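PDB 5J5U: RagB/SusD domain protein, which binds chitin and, as a SusD homologue, probably captures chitin chains at the cell surface for a Flavobacterium johnsoniae polysaccharide-utilization system. Local coordinates for residues A[62-67]-A[472-477]; A[78-83]-A[109-114]; A[138-143]-A[452-457]; A[210-215]-A[351-356]; A[218-223]-A[365-370]. All blocks are in the same frame, centred on the assembly; numbering follows the deposited sequence.

Contact 1. Residues A[62-67]-A[472-477]; sequences FKKVDE and TNDWTG
Lys64 lays the aliphatic part of its side chain across the indole of Trp475, a worked case of a lysine using its methylenes and its charge on different partners. CD stands over the face of the six-membered ring, 3.5 Å from its centroid and 11° off the ring normal, a CH-pi contact. CG rests nearer the ring junction, 3.8 Å from Trp475 CE2. A bend at chi3 (-77°) keeps the ammonium above the rim of the six-membered ring, where NZ lies 3.4 Å from Trp475 CZ3 and makes a long salt bridge, 3.7 Å, to Asp474 OD1. That oxygen sits at the indole edge, in the ring plane. The other carboxylate oxygen, OD2, accepts from Thr476 OG1, a bond modelled rather short, which probably limits the turning of the group. Trp475 NE1 is buried here and has no polar partner. A serine in place of Trp475 would probably leave the Lys64 methylenes without their flat support and free to swing away from Asp474. The turn is closed by Gly477 N bonding to Asp474 O (3.2 Å). The arrangement is that of a type I beta turn, Asp474 to Gly477, in the C-terminal tail, its aromatic packed beside the loop that leads into helix 66-90.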
# COMPACT_ATOMS: atom_id res chain seq x y z
N PHE A 62 -17.68 3.85 7.14
CA PHE A 62 -17.15 3.33 8.42
C PHE A 62 -18.16 2.47 9.21
O PHE A 62 -18.79 2.91 10.16
CB PHE A 62 -16.63 4.47 9.31
CG PHE A 62 -15.78 5.48 8.56
CD1 PHE A 62 -14.97 5.07 7.49
CD2 PHE A 62 -15.81 6.83 8.92
CE1 PHE A 62 -14.20 5.98 6.81
CE2 PHE A 62 -15.05 7.75 8.25
CZ PHE A 62 -14.23 7.34 7.17
N LYS A 63 -18.31 1.22 8.80
CA LYS A 63 -19.10 0.25 9.53
C LYS A 63 -18.25 -1.00 9.80
O LYS A 63 -17.50 -1.44 8.92
CB LYS A 63 -20.38 -0.11 8.77
CG LYS A 63 -21.35 1.02 8.62
CD LYS A 63 -22.69 0.53 8.10
CE LYS A 63 -23.62 1.70 7.83
NZ LYS A 63 -24.92 1.21 7.34
N LYS A 64 -18.35 -1.56 11.00
CA LYS A 64 -17.53 -2.69 11.40
C LYS A 64 -18.09 -4.02 10.97
O LYS A 64 -19.28 -4.28 11.15
CB LYS A 64 -17.35 -2.74 12.93
CG LYS A 64 -16.80 -1.49 13.52
CD LYS A 64 -16.00 -1.82 14.76
CE LYS A 64 -16.89 -2.12 15.94
NZ LYS A 64 -16.13 -2.03 17.23
N VAL A 65 -17.22 -4.85 10.41
CA VAL A 65 -17.48 -6.27 10.18
C VAL A 65 -16.21 -6.97 10.64
O VAL A 65 -15.12 -6.71 10.08
CB VAL A 65 -17.77 -6.62 8.69
CG1 VAL A 65 -18.17 -8.09 8.55
CG2 VAL A 65 -18.87 -5.73 8.12
N ASP A 66 -16.33 -7.79 11.68
CA ASP A 66 -15.17 -8.45 12.31
C ASP A 66 -14.30 -9.16 11.30
O ASP A 66 -13.09 -9.05 11.32
CB ASP A 66 -15.62 -9.46 13.38
CG ASP A 66 -16.27 -8.80 14.57
OD1 ASP A 66 -16.07 -7.58 14.76
OD2 ASP A 66 -16.99 -9.50 15.33
N GLU A 67 -14.94 -9.92 10.43
CA GLU A 67 -14.24 -10.68 9.41
C GLU A 67 -13.42 -9.75 8.51
O GLU A 67 -12.29 -10.09 8.12
CB GLU A 67 -15.24 -11.47 8.57
CG GLU A 67 -14.60 -12.26 7.48
CD GLU A 67 -15.59 -12.76 6.45
OE1 GLU A 67 -16.07 -11.92 5.68
OE2 GLU A 67 -15.85 -13.99 6.38
N THR A 472 -8.19 -0.15 25.22
CA THR A 472 -9.12 -0.69 24.21
C THR A 472 -8.45 -1.43 23.05
O THR A 472 -7.28 -1.24 22.77
CB THR A 472 -10.01 0.43 23.57
OG1 THR A 472 -9.19 1.52 23.19
CG2 THR A 472 -11.04 0.93 24.55
N ASN A 473 -9.22 -2.33 22.43
CA ASN A 473 -8.87 -2.95 21.16
C ASN A 473 -9.91 -2.50 20.17
O ASN A 473 -10.82 -3.24 19.83
CB ASN A 473 -8.83 -4.47 21.22
CG ASN A 473 -8.58 -5.10 19.85
OD1 ASN A 473 -7.86 -4.52 19.01
ND2 ASN A 473 -9.19 -6.26 19.60
N ASP A 474 -9.79 -1.23 19.77
CA ASP A 474 -10.78 -0.56 18.96
C ASP A 474 -10.14 0.00 17.67
O ASP A 474 -8.93 0.19 17.60
CB ASP A 474 -11.44 0.54 19.78
CG ASP A 474 -12.78 0.92 19.23
OD1 ASP A 474 -13.48 0.01 18.74
OD2 ASP A 474 -13.12 2.12 19.28
N TRP A 475 -10.97 0.22 16.66
CA TRP A 475 -10.56 0.77 15.37
C TRP A 475 -10.30 2.31 15.40
O TRP A 475 -9.79 2.86 14.46
CB TRP A 475 -11.59 0.27 14.33
CG TRP A 475 -12.93 0.96 13.98
CD1 TRP A 475 -13.30 1.43 12.76
CD2 TRP A 475 -14.06 1.20 14.84
NE1 TRP A 475 -14.58 1.92 12.79
CE2 TRP A 475 -15.07 1.80 14.07
CE3 TRP A 475 -14.33 0.91 16.19
CZ2 TRP A 475 -16.33 2.17 14.60
CZ3 TRP A 475 -15.60 1.28 16.73
CH2 TRP A 475 -16.57 1.92 15.93
N THR A 476 -10.67 2.96 16.50
CA THR A 476 -10.32 4.36 16.80
C THR A 476 -9.00 4.47 17.60
O THR A 476 -8.58 5.57 17.94
CB THR A 476 -11.42 5.06 17.59
OG1 THR A 476 -11.83 4.19 18.65
CG2 THR A 476 -12.64 5.33 16.70
N GLY A 477 -8.38 3.34 17.93
CA GLY A 477 -7.03 3.37 18.49
C GLY A 477 -5.96 3.80 17.49
O GLY A 477 -6.22 3.83 16.27

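Contact 2. Residues A[78-83]-A[109-114]; sequences ANELKN and VMVAQR
Glu80 and Arg114 meet across two successive helices, 66-90 and 98-119, and show how a buried ion pair can be built on an apolar footing. The tight part is polar. Arg114 NH2 gives a hydrogen bond of 2.8 Å to Glu80 OE1, received on the syn lone pair, with the carboxylate and guanidinium planes only 28° apart. The bond is bent at the hydrogen, 137°, and the same nitrogen also serves its own helix: NH2 donates to Val111 O at 3.3 Å, in the guanidinium plane and straighter, at 160°. Val111 CG1 lies against the Glu80 side of the pair, 3.7 Å from Glu80 OE1 and 3.9 Å from Glu80 CB. The extended Glu80 chain crosses obliquely over this valine.

Packing relaxes toward Leu81, whose CD1 comes no nearer than 4.3 Å to Val111 CG1. The axes of segments 78-83 and 109-114 approach to 9.8 Å, in a broadly antiparallel crossing. On the flank of helix 66-90 turned from the partner, the partly exposed Asn83 folds back on its own helix, its ND2 2.9 Å from Asn79 O.

A third group joins the charges: Tyr33 OH bonds to both Glu80 OE2 and Arg114 NH1. Each charged group thus has more than one polar partner inside the helical core, and the opposite charge nearby would be expected to favour the ionised form of both, so that the cost of burying them is probably repaid by this small network joining the helices.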
# COMPACT_ATOMS: atom_id res chain seq x y z
N ALA A 78 -1.97 -17.47 9.27
CA ALA A 78 -2.21 -18.83 8.80
C ALA A 78 -1.26 -19.25 7.66
O ALA A 78 -0.73 -20.36 7.66
CB ALA A 78 -3.65 -18.98 8.36
N ASN A 79 -0.99 -18.35 6.72
CA ASN A 79 -0.32 -18.76 5.48
C ASN A 79 1.11 -18.28 5.34
O ASN A 79 1.96 -19.04 4.89
CB ASN A 79 -1.11 -18.27 4.25
CG ASN A 79 -2.51 -18.85 4.19
OD1 ASN A 79 -2.74 -20.00 4.60
ND2 ASN A 79 -3.47 -18.06 3.68
N GLU A 80 1.37 -17.01 5.66
CA GLU A 80 2.60 -16.34 5.21
C GLU A 80 3.76 -16.38 6.19
O GLU A 80 4.83 -16.88 5.86
CB GLU A 80 2.29 -14.89 4.82
CG GLU A 80 1.28 -14.78 3.68
CD GLU A 80 0.81 -13.35 3.41
OE1 GLU A 80 1.47 -12.39 3.87
OE2 GLU A 80 -0.23 -13.21 2.73
N LEU A 81 3.55 -15.89 7.41
CA LEU A 81 4.65 -15.66 8.34
C LEU A 81 5.41 -16.94 8.65
O LEU A 81 6.64 -16.95 8.68
CB LEU A 81 4.12 -15.03 9.62
CG LEU A 81 5.21 -14.57 10.57
CD1 LEU A 81 6.01 -13.41 9.98
CD2 LEU A 81 4.54 -14.16 11.86
N LYS A 82 4.67 -18.02 8.82
CA LYS A 82 5.25 -19.32 9.16
C LYS A 82 6.17 -19.87 8.08
O LYS A 82 7.24 -20.40 8.37
CB LYS A 82 4.12 -20.30 9.44
CG LYS A 82 4.41 -21.73 9.06
CD LYS A 82 3.16 -22.59 9.24
CE LYS A 82 1.97 -21.98 8.50
NZ LYS A 82 2.24 -21.71 7.05
N ASN A 83 5.79 -19.71 6.82
CA ASN A 83 6.61 -20.21 5.74
C ASN A 83 7.93 -19.49 5.67
O ASN A 83 8.99 -20.10 5.49
CB ASN A 83 5.89 -20.08 4.40
CG ASN A 83 5.09 -21.30 4.07
OD1 ASN A 83 5.63 -22.35 3.73
ND2 ASN A 83 3.77 -21.20 4.22
N VAL A 109 10.07 -9.01 6.25
CA VAL A 109 9.75 -7.63 6.62
C VAL A 109 8.49 -7.20 5.84
O VAL A 109 7.54 -6.69 6.42
CB VAL A 109 10.94 -6.67 6.39
CG1 VAL A 109 10.52 -5.22 6.66
CG2 VAL A 109 12.13 -7.06 7.27
N MET A 110 8.47 -7.48 4.55
CA MET A 110 7.34 -7.09 3.72
C MET A 110 6.04 -7.74 4.19
O MET A 110 5.00 -7.07 4.28
CB MET A 110 7.61 -7.48 2.26
CG MET A 110 8.71 -6.65 1.61
SD MET A 110 9.14 -7.23 -0.05
CE MET A 110 7.78 -6.57 -1.01
N VAL A 111 6.10 -9.02 4.53
CA VAL A 111 4.96 -9.71 5.11
C VAL A 111 4.49 -9.00 6.40
O VAL A 111 3.31 -8.70 6.53
CB VAL A 111 5.30 -11.22 5.43
CG1 VAL A 111 4.23 -11.87 6.33
CG2 VAL A 111 5.53 -12.06 4.14
N ALA A 112 5.41 -8.69 7.31
CA ALA A 112 5.01 -8.26 8.67
C ALA A 112 4.68 -6.76 8.77
O ALA A 112 3.87 -6.33 9.60
CB ALA A 112 6.11 -8.60 9.67
N GLN A 113 5.33 -5.98 7.91
CA GLN A 113 5.14 -4.54 7.85
C GLN A 113 3.67 -4.13 7.64
O GLN A 113 3.18 -3.21 8.30
CB GLN A 113 6.03 -3.95 6.74
CG GLN A 113 5.77 -2.50 6.44
CD GLN A 113 5.00 -2.30 5.14
OE1 GLN A 113 5.46 -2.73 4.06
NE2 GLN A 113 3.82 -1.64 5.22
N ARG A 114 2.99 -4.77 6.70
CA ARG A 114 1.57 -4.48 6.53
C ARG A 114 0.85 -4.77 7.86
O ARG A 114 0.08 -3.92 8.38
CB ARG A 114 0.99 -5.29 5.36
CG ARG A 114 1.62 -4.93 3.96
CD ARG A 114 1.59 -6.09 2.97
NE ARG A 114 1.76 -7.37 3.65
CZ ARG A 114 1.24 -8.53 3.25
NH1 ARG A 114 0.53 -8.60 2.14
NH2 ARG A 114 1.43 -9.62 3.99

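Contact 3. Residues A[138-143]-A[452-457]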
# COMPACT_ATOMS: atom_id res chain seq x y z
N PRO A 138 2.09 -16.41 22.06
CA PRO A 138 3.15 -15.43 21.75
C PRO A 138 2.81 -14.03 22.22
O PRO A 138 1.66 -13.60 22.12
CB PRO A 138 3.21 -15.47 20.22
CG PRO A 138 1.81 -15.79 19.82
CD PRO A 138 1.29 -16.76 20.88
N LYS A 139 3.82 -13.31 22.70
CA LYS A 139 3.65 -11.93 23.14
C LYS A 139 3.45 -11.01 21.94
O LYS A 139 3.76 -11.38 20.80
CB LYS A 139 4.85 -11.48 23.98
CG LYS A 139 6.14 -11.31 23.18
CD LYS A 139 7.32 -11.07 24.10
CE LYS A 139 8.66 -11.03 23.36
NZ LYS A 139 9.00 -9.67 22.82
N TYR A 140 2.91 -9.82 22.20
CA TYR A 140 2.77 -8.78 21.18
C TYR A 140 3.99 -7.90 21.28
O TYR A 140 4.22 -7.33 22.33
CB TYR A 140 1.49 -7.97 21.39
CG TYR A 140 0.19 -8.72 21.09
CD1 TYR A 140 -0.10 -9.95 21.70
CD2 TYR A 140 -0.78 -8.16 20.24
CE1 TYR A 140 -1.29 -10.62 21.44
CE2 TYR A 140 -1.97 -8.82 19.98
CZ TYR A 140 -2.21 -10.05 20.58
OH TYR A 140 -3.38 -10.72 20.31
N ASP A 141 4.82 -7.82 20.24
CA ASP A 141 5.98 -6.91 20.30
C ASP A 141 5.51 -5.47 20.21
O ASP A 141 4.60 -5.17 19.43
CB ASP A 141 6.99 -7.15 19.18
CG ASP A 141 7.51 -8.58 19.13
OD1 ASP A 141 7.42 -9.31 20.13
OD2 ASP A 141 8.04 -8.97 18.07
N LYS A 142 6.13 -4.58 20.97
CA LYS A 142 5.90 -3.16 20.77
C LYS A 142 6.31 -2.77 19.35
O LYS A 142 7.40 -3.15 18.87
CB LYS A 142 6.67 -2.34 21.80
CG LYS A 142 6.16 -2.50 23.22
CD LYS A 142 7.14 -1.90 24.22
CE LYS A 142 7.36 -0.40 23.98
NZ LYS A 142 7.77 0.33 25.22
N GLN A 143 5.46 -1.99 18.69
CA GLN A 143 5.70 -1.61 17.29
C GLN A 143 7.07 -0.95 17.11
O GLN A 143 7.76 -1.23 16.13
CB GLN A 143 4.59 -0.68 16.77
CG GLN A 143 4.75 -0.32 15.28
CD GLN A 143 3.63 0.57 14.74
OE1 GLN A 143 3.48 1.73 15.15
NE2 GLN A 143 2.85 0.04 13.80
N ASN A 452 -11.13 -11.30 18.53
CA ASN A 452 -11.52 -11.74 19.85
C ASN A 452 -10.99 -13.16 20.21
O ASN A 452 -10.83 -13.50 21.39
CB ASN A 452 -13.05 -11.69 19.97
CG ASN A 452 -13.51 -11.88 21.40
OD1 ASN A 452 -13.01 -11.23 22.30
ND2 ASN A 452 -14.45 -12.81 21.61
N ASP A 453 -10.69 -13.95 19.19
CA ASP A 453 -10.03 -15.24 19.40
C ASP A 453 -8.74 -15.08 20.19
O ASP A 453 -8.35 -15.97 20.92
CB ASP A 453 -9.70 -15.91 18.06
CG ASP A 453 -10.91 -16.13 17.21
OD1 ASP A 453 -11.37 -15.16 16.55
OD2 ASP A 453 -11.44 -17.26 17.23
N GLU A 454 -8.07 -13.94 20.01
CA GLU A 454 -6.84 -13.67 20.74
C GLU A 454 -7.15 -13.46 22.21
O GLU A 454 -6.38 -13.87 23.07
CB GLU A 454 -6.11 -12.46 20.17
CG GLU A 454 -5.38 -12.78 18.89
CD GLU A 454 -4.22 -13.74 19.12
OE1 GLU A 454 -3.48 -13.54 20.10
OE2 GLU A 454 -4.07 -14.70 18.35
N MET A 455 -8.28 -12.84 22.50
CA MET A 455 -8.73 -12.70 23.88
C MET A 455 -9.07 -14.06 24.49
O MET A 455 -8.91 -14.27 25.69
CB MET A 455 -9.94 -11.76 23.96
CG MET A 455 -10.56 -11.63 25.34
SD MET A 455 -9.47 -10.78 26.52
CE MET A 455 -10.30 -11.22 28.06
N GLN A 456 -9.53 -14.99 23.65
CA GLN A 456 -9.95 -16.29 24.18
C GLN A 456 -8.82 -17.32 24.32
O GLN A 456 -8.89 -18.19 25.17
CB GLN A 456 -11.06 -16.85 23.30
CG GLN A 456 -12.37 -16.10 23.43
CD GLN A 456 -13.32 -16.38 22.29
OE1 GLN A 456 -12.89 -16.57 21.14
NE2 GLN A 456 -14.60 -16.43 22.59
N LYS A 457 -7.78 -17.20 23.49
CA LYS A 457 -6.69 -18.19 23.39
C LYS A 457 -5.33 -17.65 23.84
O LYS A 457 -4.37 -18.41 23.95
CB LYS A 457 -6.53 -18.69 21.95
CG LYS A 457 -7.57 -19.67 21.48
CD LYS A 457 -7.14 -20.22 20.13
CE LYS A 457 -6.98 -19.07 19.16
NZ LYS A 457 -6.44 -19.54 17.87
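The short helix 452-457 is tied to the loop preceding helix 143-160 through a single pair, Tyr140 and Glu454, an example of a phenol reaching from a loop to a helical carboxylate. Tyr140 OH donates to Glu454 OE1 at 2.8 Å. The acceptor is met on its anti side and from 32° out of the carboxylate plane, while ring and carboxylate are turned 64° against each other. The glutamate does not reach out to full length: bent at chi2 (-67°), its chain doubles round the phenol oxygen, so that Tyr140 OH also lies 3.2 Å from Glu454 CB and 3.4 Å from Glu454 CD. The hydroxyl therefore lies against CB, CG and CD as well as the bonded oxygen. Glu454 OE1 has a second, weak partner in Asn458 ND2, just beyond the helix. Around the tyrosine ring, Tyr450 packs edge-to-face, and Trp73 of helix 66-90 touches both Tyr140 and Glu454. On the loop itself, Lys139 NZ bridges to Asp141 OD1 at 3.1 Å. Replacing Tyr140 by a phenylalanine would probably keep the ring packing but strip Glu454 OE1 of its strong donor, setting the carboxylate freer to turn. Lys142, two residues on, is the N-cap of helix 143-160. The arrangement is a side-chain hydrogen bond from a loop to a short helix in the mainly helical SusD-like fold, joining the approach to helix 143-160 to the C-terminal part of the chain.

Contact 4. Residues A[210-215]-A[351-356]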
# COMPACT_ATOMS: atom_id res chain seq x y z
N ALA A 210 20.71 6.28 5.28
CA ALA A 210 21.32 4.95 5.06
C ALA A 210 20.73 4.23 3.85
O ALA A 210 21.46 3.64 3.03
CB ALA A 210 21.17 4.10 6.29
N ALA A 211 19.40 4.29 3.71
CA ALA A 211 18.71 3.64 2.61
C ALA A 211 19.16 4.26 1.29
O ALA A 211 19.51 3.56 0.34
CB ALA A 211 17.20 3.77 2.77
N PHE A 212 19.16 5.58 1.26
CA PHE A 212 19.53 6.33 0.09
C PHE A 212 20.95 6.00 -0.39
O PHE A 212 21.18 5.80 -1.59
CB PHE A 212 19.42 7.83 0.39
CG PHE A 212 19.84 8.70 -0.75
CD1 PHE A 212 19.40 8.45 -2.03
CD2 PHE A 212 20.68 9.78 -0.53
CE1 PHE A 212 19.77 9.25 -3.08
CE2 PHE A 212 21.06 10.59 -1.57
CZ PHE A 212 20.61 10.33 -2.85
N GLN A 213 21.89 5.90 0.54
CA GLN A 213 23.27 5.71 0.15
C GLN A 213 23.54 4.26 -0.24
O GLN A 213 24.30 4.01 -1.17
CB GLN A 213 24.20 6.18 1.27
CG GLN A 213 24.07 7.68 1.55
CD GLN A 213 25.12 8.21 2.51
OE1 GLN A 213 25.54 7.53 3.44
NE2 GLN A 213 25.55 9.44 2.27
N ASN A 214 22.88 3.31 0.41
CA ASN A 214 23.02 1.92 0.01
C ASN A 214 22.43 1.67 -1.39
O ASN A 214 22.84 0.74 -2.10
CB ASN A 214 22.34 0.99 1.01
CG ASN A 214 23.09 0.88 2.32
OD1 ASN A 214 24.02 1.65 2.59
ND2 ASN A 214 22.69 -0.09 3.15
N GLY A 215 21.46 2.49 -1.78
CA GLY A 215 20.90 2.44 -3.12
C GLY A 215 19.49 1.88 -3.27
O GLY A 215 19.28 0.67 -3.19
N GLY A 351 15.83 17.99 4.73
CA GLY A 351 17.27 18.10 4.87
C GLY A 351 17.91 16.82 5.35
O GLY A 351 19.03 16.84 5.89
N TRP A 352 17.20 15.71 5.21
CA TRP A 352 17.70 14.42 5.67
C TRP A 352 18.66 13.76 4.68
O TRP A 352 19.61 13.09 5.08
CB TRP A 352 16.53 13.49 5.97
CG TRP A 352 15.72 13.90 7.17
CD1 TRP A 352 15.94 14.97 8.00
CD2 TRP A 352 14.58 13.22 7.71
NE1 TRP A 352 15.00 15.00 9.00
CE2 TRP A 352 14.15 13.94 8.85
CE3 TRP A 352 13.87 12.06 7.34
CZ2 TRP A 352 13.05 13.55 9.62
CZ3 TRP A 352 12.77 11.68 8.10
CH2 TRP A 352 12.38 12.43 9.23
N VAL A 353 18.43 13.96 3.38
CA VAL A 353 19.32 13.41 2.36
C VAL A 353 19.76 14.53 1.43
O VAL A 353 19.15 15.62 1.41
CB VAL A 353 18.66 12.29 1.51
CG1 VAL A 353 18.23 11.12 2.41
CG2 VAL A 353 17.48 12.82 0.70
N ALA A 354 20.82 14.28 0.66
CA ALA A 354 21.41 15.30 -0.21
C ALA A 354 20.70 15.42 -1.56
O ALA A 354 20.58 14.44 -2.30
CB ALA A 354 22.89 15.02 -0.42
N GLY A 355 20.25 16.62 -1.89
CA GLY A 355 19.71 16.85 -3.21
C GLY A 355 18.55 17.82 -3.27
O GLY A 355 18.19 18.43 -2.27
N SER A 356 17.99 17.96 -4.46
CA SER A 356 16.83 18.82 -4.69
C SER A 356 15.51 18.06 -4.53
O SER A 356 15.27 17.06 -5.22
CB SER A 356 16.89 19.44 -6.08
OG SER A 356 15.65 20.04 -6.40
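Phe212, on the last turns of helix 201-214, meets Val353 and Ala354, and its side chain can be followed atom by atom as a lesson in how one ring packs on two residues of a loop. With chi1 at 178°, CG stands opposite the backbone nitrogen, which sends the ring out from the helix toward 351-356. CB starts the contact, 4.0 Å from Val353 CG1. Past CG, CD2 comes to 3.8 Å from Val353 CB, with Val353 CG1 only a little farther, at 4.1 Å. CE2 then leaves the valine behind and lies 3.9 Å from Ala354 O. At the tip, CZ has the same carbonyl oxygen at 4.1 Å.

The loop so touched is the connection between helices 337-349 and 357-371. Gly351 ends the first of these in a Schellman motif, and Ser356 occupies the N-cap of the second. Between them, Val353 directs its side chain to the phenylalanine while also touching Ala347 of helix 337-349, and Leu344 of that helix reaches Phe212 as well. The pairing of ring and valine is apolar and oblique. Gly355, at a phi of 145°, holds a conformation in which any CB would jam against the oxygen of Ala354, the very atom beside the ring tip. Helix 201-214 finishes two residues after the phenylalanine, at Asn214, and Gly215 turns out of it with positive phi.

Contact 5. Residues A[218-223]-A[365-370]; sequences ESNDDN and VEAGIK
A side-chain amide grips the main chain of a helix: Asn220 ND2 donates to Ala367 O, on helix 357-371, at 3.1 Å. The geometry is close to textbook, with an N-H...O angle of 165°, the oxygen 3° out of the asparagine amide plane, and the donor in the carbonyl plane on a lone pair. Chi1 of -84° sets CG beside the backbone nitrogen of Asn220 and turns the amide to the helix. The other end of the amide lies along the helix surface, Asn220 OD1 being 3.5 Å from Ala367 CB, while ND2 is 3.7 Å from Lys370 CB. The lysine's end leads elsewhere, its NZ bridging to Glu366 OE2 and bonding to Gln382. Water 1 lies between Asn220 ND2 and Lys370 O, but its distance to ND2 is so short and its bond to the carbonyl so weak that the bridge is doubtful. Asn220 opens a 3-10 segment, 220-222, backed by Ser219, whose OG accepts from Asp221 N at 3.3 Å. The arrangement is an ST turn at Ser219 overlapping the start of a 3-10 turn, here placed just before strand 224-226, with the asparagine at the head of that turn bonded to a neighbouring helix.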
# COMPACT_ATOMS: atom_id res chain seq x y z
N GLU A 218 16.28 2.23 -9.07
CA GLU A 218 16.89 3.20 -9.99
C GLU A 218 16.01 3.50 -11.20
O GLU A 218 16.23 4.49 -11.89
CB GLU A 218 18.28 2.75 -10.46
CG GLU A 218 19.34 2.83 -9.35
CD GLU A 218 20.65 2.14 -9.72
OE1 GLU A 218 21.31 2.62 -10.67
OE2 GLU A 218 21.00 1.12 -9.08
N SER A 219 15.02 2.65 -11.46
CA SER A 219 13.98 2.94 -12.45
C SER A 219 12.80 2.01 -12.26
O SER A 219 12.86 1.11 -11.42
CB SER A 219 14.50 2.79 -13.88
OG SER A 219 14.73 1.43 -14.16
N ASN A 220 11.76 2.19 -13.07
CA ASN A 220 10.59 1.33 -13.04
C ASN A 220 10.90 -0.15 -13.31
O ASN A 220 10.10 -1.02 -12.97
CB ASN A 220 9.57 1.83 -14.05
CG ASN A 220 8.69 2.95 -13.49
OD1 ASN A 220 8.94 3.47 -12.40
ND2 ASN A 220 7.66 3.32 -14.24
N ASP A 221 12.05 -0.43 -13.92
CA ASP A 221 12.49 -1.81 -14.18
C ASP A 221 12.73 -2.59 -12.90
O ASP A 221 12.68 -3.82 -12.90
CB ASP A 221 13.77 -1.82 -15.01
CG ASP A 221 13.55 -1.34 -16.41
OD1 ASP A 221 12.37 -1.26 -16.82
OD2 ASP A 221 14.55 -1.03 -17.10
N ASP A 222 13.01 -1.86 -11.83
CA ASP A 222 13.34 -2.46 -10.55
C ASP A 222 12.12 -2.70 -9.66
O ASP A 222 12.24 -3.34 -8.62
CB ASP A 222 14.33 -1.56 -9.82
CG ASP A 222 15.67 -1.49 -10.52
OD1 ASP A 222 16.02 -2.47 -11.21
OD2 ASP A 222 16.38 -0.46 -10.37
N ASN A 223 10.96 -2.18 -10.07
CA ASN A 223 9.70 -2.35 -9.33
C ASN A 223 9.44 -3.78 -8.87
O ASN A 223 9.73 -4.73 -9.59
CB ASN A 223 8.52 -1.89 -10.16
CG ASN A 223 8.44 -0.41 -10.26
OD1 ASN A 223 9.34 0.28 -9.80
ND2 ASN A 223 7.36 0.11 -10.85
N VAL A 365 6.81 11.63 -10.03
CA VAL A 365 5.57 11.77 -10.79
C VAL A 365 5.66 11.09 -12.15
O VAL A 365 4.72 10.39 -12.59
CB VAL A 365 5.18 13.24 -10.98
CG1 VAL A 365 3.93 13.33 -11.82
CG2 VAL A 365 4.95 13.92 -9.63
N GLU A 366 6.79 11.27 -12.83
CA GLU A 366 6.95 10.62 -14.13
C GLU A 366 6.95 9.10 -13.97
O GLU A 366 6.31 8.37 -14.75
CB GLU A 366 8.25 11.08 -14.81
CG GLU A 366 8.67 10.19 -15.97
CD GLU A 366 9.66 10.85 -16.92
OE1 GLU A 366 10.19 11.94 -16.60
OE2 GLU A 366 9.88 10.28 -18.01
N ALA A 367 7.65 8.62 -12.95
CA ALA A 367 7.71 7.18 -12.70
C ALA A 367 6.32 6.59 -12.39
O ALA A 367 6.01 5.45 -12.77
CB ALA A 367 8.67 6.90 -11.59
N GLY A 368 5.48 7.37 -11.72
CA GLY A 368 4.14 6.93 -11.37
C GLY A 368 3.22 6.90 -12.58
O GLY A 368 2.37 6.01 -12.72
N ILE A 369 3.38 7.90 -13.45
CA ILE A 369 2.62 7.95 -14.70
C ILE A 369 2.98 6.77 -15.59
O ILE A 369 2.10 6.15 -16.19
CB ILE A 369 2.84 9.27 -15.45
CG1 ILE A 369 2.32 10.44 -14.63
CG2 ILE A 369 2.11 9.25 -16.80
CD1 ILE A 369 2.74 11.79 -15.16
N LYS A 370 4.26 6.42 -15.63
CA LYS A 370 4.69 5.32 -16.50
C LYS A 370 4.48 3.94 -15.91
O LYS A 370 4.46 2.96 -16.67
CB LYS A 370 6.16 5.48 -16.91
CG LYS A 370 6.39 6.56 -17.98
CD LYS A 370 7.86 6.78 -18.35
CE LYS A 370 7.97 7.82 -19.47
NZ LYS A 370 9.36 8.05 -19.96
O HOH W 1 7.70 2.42 -16.56

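Read from the N terminus, the chain opens contact 1 at the start of helix 66-90, and the middle of that helix supplies the first half of contact 2, which closes a short loop on helix 98-119. Contact 3 opens next, before helix 143-160, in series with contact 2. Contacts 4 and 5 open close together at 210-215 and 218-223 and close in the same order, at 351-356 and 365-370, so their loops cross, linking the end of helix 201-214 and the chain after it to the 337-371 region. Both lie nested inside contact 3, closed at 452-457, and everything is enclosed by contact 1, closed at 472-477. Contacts 1 and 5 lie on opposite sides of the chain's centre, their centres about 36 Å apart.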